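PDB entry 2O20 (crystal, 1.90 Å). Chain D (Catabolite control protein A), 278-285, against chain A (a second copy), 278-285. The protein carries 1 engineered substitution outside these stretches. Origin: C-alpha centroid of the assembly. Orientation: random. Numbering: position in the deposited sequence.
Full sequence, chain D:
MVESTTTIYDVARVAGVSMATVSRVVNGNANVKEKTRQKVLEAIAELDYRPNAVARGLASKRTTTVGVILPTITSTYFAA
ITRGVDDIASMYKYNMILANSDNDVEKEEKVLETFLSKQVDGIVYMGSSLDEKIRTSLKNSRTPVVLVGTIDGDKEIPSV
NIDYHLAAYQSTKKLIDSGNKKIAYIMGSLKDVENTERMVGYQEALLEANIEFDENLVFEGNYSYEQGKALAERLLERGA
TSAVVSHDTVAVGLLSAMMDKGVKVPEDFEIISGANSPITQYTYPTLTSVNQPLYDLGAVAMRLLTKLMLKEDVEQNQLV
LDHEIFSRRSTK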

# COMPACT_ATOMS: atom_id res chain seq x y z
N PRO D 278 -4.62 3.25 -4.54
CA PRO D 278 -4.52 1.87 -4.99
C PRO D 278 -5.27 0.78 -4.21
O PRO D 278 -5.81 -0.12 -4.84
CB PRO D 278 -3.01 1.62 -5.07
CG PRO D 278 -2.44 2.99 -5.32
CD PRO D 278 -3.31 3.94 -4.58
N ILE D 279 -5.39 0.90 -2.88
CA ILE D 279 -6.14 -0.13 -2.13
C ILE D 279 -7.62 -0.27 -2.51
O ILE D 279 -8.20 -1.34 -2.30
CB ILE D 279 -6.08 0.06 -0.58
CG1 ILE D 279 -6.53 1.46 -0.12
CG2 ILE D 279 -4.72 -0.34 -0.10
CD1 ILE D 279 -7.00 1.51 1.36
N THR D 280 -8.23 0.82 -3.00
CA THR D 280 -9.67 0.83 -3.33
C THR D 280 -10.01 -0.18 -4.45
O THR D 280 -11.14 -0.65 -4.53
CB THR D 280 -10.16 2.25 -3.72
OG1 THR D 280 -9.63 2.58 -5.00
CG2 THR D 280 -9.70 3.28 -2.71
N GLN D 281 -9.05 -0.54 -5.31
CA GLN D 281 -9.27 -1.57 -6.32
C GLN D 281 -9.63 -2.94 -5.72
O GLN D 281 -10.31 -3.75 -6.37
CB GLN D 281 -8.04 -1.73 -7.25
CG GLN D 281 -8.19 -2.86 -8.30
CD GLN D 281 -7.02 -2.97 -9.27
OE1 GLN D 281 -5.87 -2.84 -8.86
NE2 GLN D 281 -7.31 -3.22 -10.55
N TYR D 282 -9.21 -3.18 -4.48
CA TYR D 282 -9.29 -4.50 -3.88
C TYR D 282 -10.49 -4.64 -2.94
O TYR D 282 -10.59 -5.61 -2.21
CB TYR D 282 -7.96 -4.80 -3.16
CG TYR D 282 -6.79 -4.83 -4.12
CD1 TYR D 282 -6.64 -5.88 -5.01
CD2 TYR D 282 -5.88 -3.78 -4.17
CE1 TYR D 282 -5.59 -5.92 -5.90
CE2 TYR D 282 -4.83 -3.78 -5.07
CZ TYR D 282 -4.69 -4.85 -5.94
OH TYR D 282 -3.68 -4.86 -6.83
N THR D 283 -11.41 -3.69 -2.94
CA THR D 283 -12.60 -3.85 -2.12
C THR D 283 -13.64 -4.75 -2.81
O THR D 283 -13.76 -4.77 -4.03
CB THR D 283 -13.23 -2.51 -1.72
OG1 THR D 283 -13.82 -1.89 -2.88
CG2 THR D 283 -12.18 -1.61 -1.11
N TYR D 284 -14.40 -5.47 -2.01
CA TYR D 284 -15.63 -6.11 -2.46
C TYR D 284 -16.68 -5.97 -1.38
O TYR D 284 -16.44 -6.38 -0.24
CB TYR D 284 -15.45 -7.58 -2.83
CG TYR D 284 -16.64 -8.09 -3.65
CD1 TYR D 284 -16.65 -7.99 -5.02
CD2 TYR D 284 -17.77 -8.60 -3.02
CE1 TYR D 284 -17.77 -8.42 -5.77
CE2 TYR D 284 -18.88 -9.03 -3.74
CZ TYR D 284 -18.88 -8.93 -5.12
OH TYR D 284 -19.97 -9.38 -5.82
N PRO D 285 -17.83 -5.36 -1.69
CA PRO D 285 -18.20 -4.68 -2.96
C PRO D 285 -17.28 -3.55 -3.39
O PRO D 285 -16.54 -2.98 -2.56
CB PRO D 285 -19.61 -4.11 -2.67
CG PRO D 285 -19.80 -4.21 -1.30
CD PRO D 285 -18.95 -5.33 -0.75
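Chain A (278-285) PITQYTYP

The same stretch of both copies meets, yet the two do not make identical contacts; the contact is carried by Ile 279 and residues 282 to 284 of each chain. In chain A, residues 278-281 form a short 3-10 segment, closed by hydrogen bonds from Gln A281 N to Pro A278 O and from Tyr A282 N to Ile A279 O, both 3.1 Å. The chain then opens into an extended loop that meets the matching loop of chain D in a single beta bridge, Thr A283 against Tyr D284, with their CA atoms 4.3 Å apart and the two chains running in the same direction here. The contact buries 443 Å², both sides summed.

Pro A278 begins the helical turn and touches nothing in the chain D stretch; its ring holds phi at -50°, a value that suits a helical start. Ile A279 points toward chain D. Ile A279 CD1 lies over one face of the Tyr D282 ring, 4.0 Å from the centroid and 15° off the normal, a CH-pi contact in which an aliphatic methyl rests on the pi cloud. Ile A279 CG2 also approaches Ile D279 CG2 at 4.4 Å, so the two copies of one residue meet. A branched, wholly apolar side chain suits this buried site. Thr A280 points away, and its hydroxyl finds a hydrogen-bond partner just outside the stretch. Gln A281, partly exposed, is out of reach of chain D, a place where a long polar side chain costs little.

Tyr A282 loses more surface to the other stretch than any other residue here. Tyr A282 CE2 packs 3.8 Å from Ile D279 CB, an apolar contact in which the tyrosine ring reaches the isoleucine obliquely. Its carbonyl also takes part: Tyr D284 N donates to Tyr A282 O at 3.3 Å, with a fairly straight angle of 162°, and Thr D283 CA approaches the same Tyr A282 O at 3.4 Å in a CA-H...O contact.

Thr A283 presents CG2 to Tyr D282 O at 3.7 Å and to Tyr D284 CB at 4.0 Å. That carbonyl of Tyr D282 is buried without a polar partner. The threonine hydroxyl turns back to its own chain, where Thr A283 OG1 donates to Pro A285 O at 2.8 Å, so one small side chain offers a methyl to the neighbour and braces the loop.

Tyr A284 completes the backbone pairing: Tyr A284 N donates to Tyr D284 O at 2.9 Å. This bond needs only a backbone N-H, which any residue but proline has; the end of the side chain, in a partly exposed position, leads away from chain D, and its phenol is not used in this contact. Pro A285 follows a cis peptide bond, a geometry proline tolerates best, and points away from the contact.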

# COMPACT_ATOMS: atom_id res chain seq x y z
N PRO A 278 -2.65 -6.39 3.93
CA PRO A 278 -3.88 -5.73 4.36
C PRO A 278 -5.13 -5.99 3.50
O PRO A 278 -6.25 -6.04 4.05
CB PRO A 278 -3.51 -4.25 4.29
CG PRO A 278 -2.06 -4.22 4.58
CD PRO A 278 -1.50 -5.48 3.98
N ILE A 279 -4.93 -6.12 2.18
CA ILE A 279 -6.04 -6.24 1.25
C ILE A 279 -6.90 -7.50 1.45
O ILE A 279 -8.03 -7.55 0.95
CB ILE A 279 -5.58 -6.09 -0.24
CG1 ILE A 279 -4.67 -7.27 -0.70
CG2 ILE A 279 -4.92 -4.73 -0.46
CD1 ILE A 279 -4.30 -7.30 -2.19
N THR A 280 -6.40 -8.52 2.16
CA THR A 280 -7.18 -9.73 2.42
C THR A 280 -8.41 -9.47 3.32
O THR A 280 -9.33 -10.28 3.37
CB THR A 280 -6.35 -10.87 3.10
OG1 THR A 280 -5.74 -10.37 4.30
CG2 THR A 280 -5.28 -11.40 2.16
N GLN A 281 -8.38 -8.35 4.02
CA GLN A 281 -9.50 -7.93 4.88
C GLN A 281 -10.50 -7.01 4.19
O GLN A 281 -11.54 -6.69 4.77
CB GLN A 281 -8.92 -7.23 6.11
CG GLN A 281 -8.17 -8.16 7.06
CD GLN A 281 -7.70 -7.43 8.31
OE1 GLN A 281 -6.79 -6.61 8.25
NE2 GLN A 281 -8.33 -7.71 9.45
N TYR A 282 -10.22 -6.60 2.95
CA TYR A 282 -11.01 -5.55 2.30
C TYR A 282 -12.17 -6.08 1.44
O TYR A 282 -13.01 -5.30 0.97
CB TYR A 282 -10.09 -4.67 1.43
CG TYR A 282 -9.02 -3.90 2.16
CD1 TYR A 282 -8.97 -3.83 3.56
CD2 TYR A 282 -8.08 -3.16 1.45
CE1 TYR A 282 -7.99 -3.09 4.22
CE2 TYR A 282 -7.08 -2.44 2.10
CZ TYR A 282 -7.03 -2.40 3.47
OH TYR A 282 -6.05 -1.69 4.14
N THR A 283 -12.21 -7.39 1.26
CA THR A 283 -13.34 -8.09 0.63
C THR A 283 -14.31 -8.61 1.67
O THR A 283 -13.90 -8.91 2.78
CB THR A 283 -12.90 -9.29 -0.22
OG1 THR A 283 -12.24 -10.26 0.59
CG2 THR A 283 -12.01 -8.87 -1.36
N TYR A 284 -15.59 -8.69 1.30
CA TYR A 284 -16.57 -9.51 2.02
C TYR A 284 -17.22 -10.50 1.06
O TYR A 284 -17.90 -10.10 0.11
CB TYR A 284 -17.63 -8.68 2.79
CG TYR A 284 -18.34 -9.55 3.83
CD1 TYR A 284 -17.85 -9.66 5.15
CD2 TYR A 284 -19.42 -10.35 3.47
CE1 TYR A 284 -18.50 -10.49 6.11
CE2 TYR A 284 -20.03 -11.20 4.39
CZ TYR A 284 -19.58 -11.28 5.69
OH TYR A 284 -20.24 -12.12 6.56
N PRO A 285 -17.08 -11.81 1.34
CA PRO A 285 -16.38 -12.41 2.50
C PRO A 285 -14.90 -12.08 2.60
O PRO A 285 -14.21 -12.00 1.57
CB PRO A 285 -16.53 -13.93 2.27
CG PRO A 285 -17.10 -14.08 0.90
CD PRO A 285 -17.75 -12.83 0.51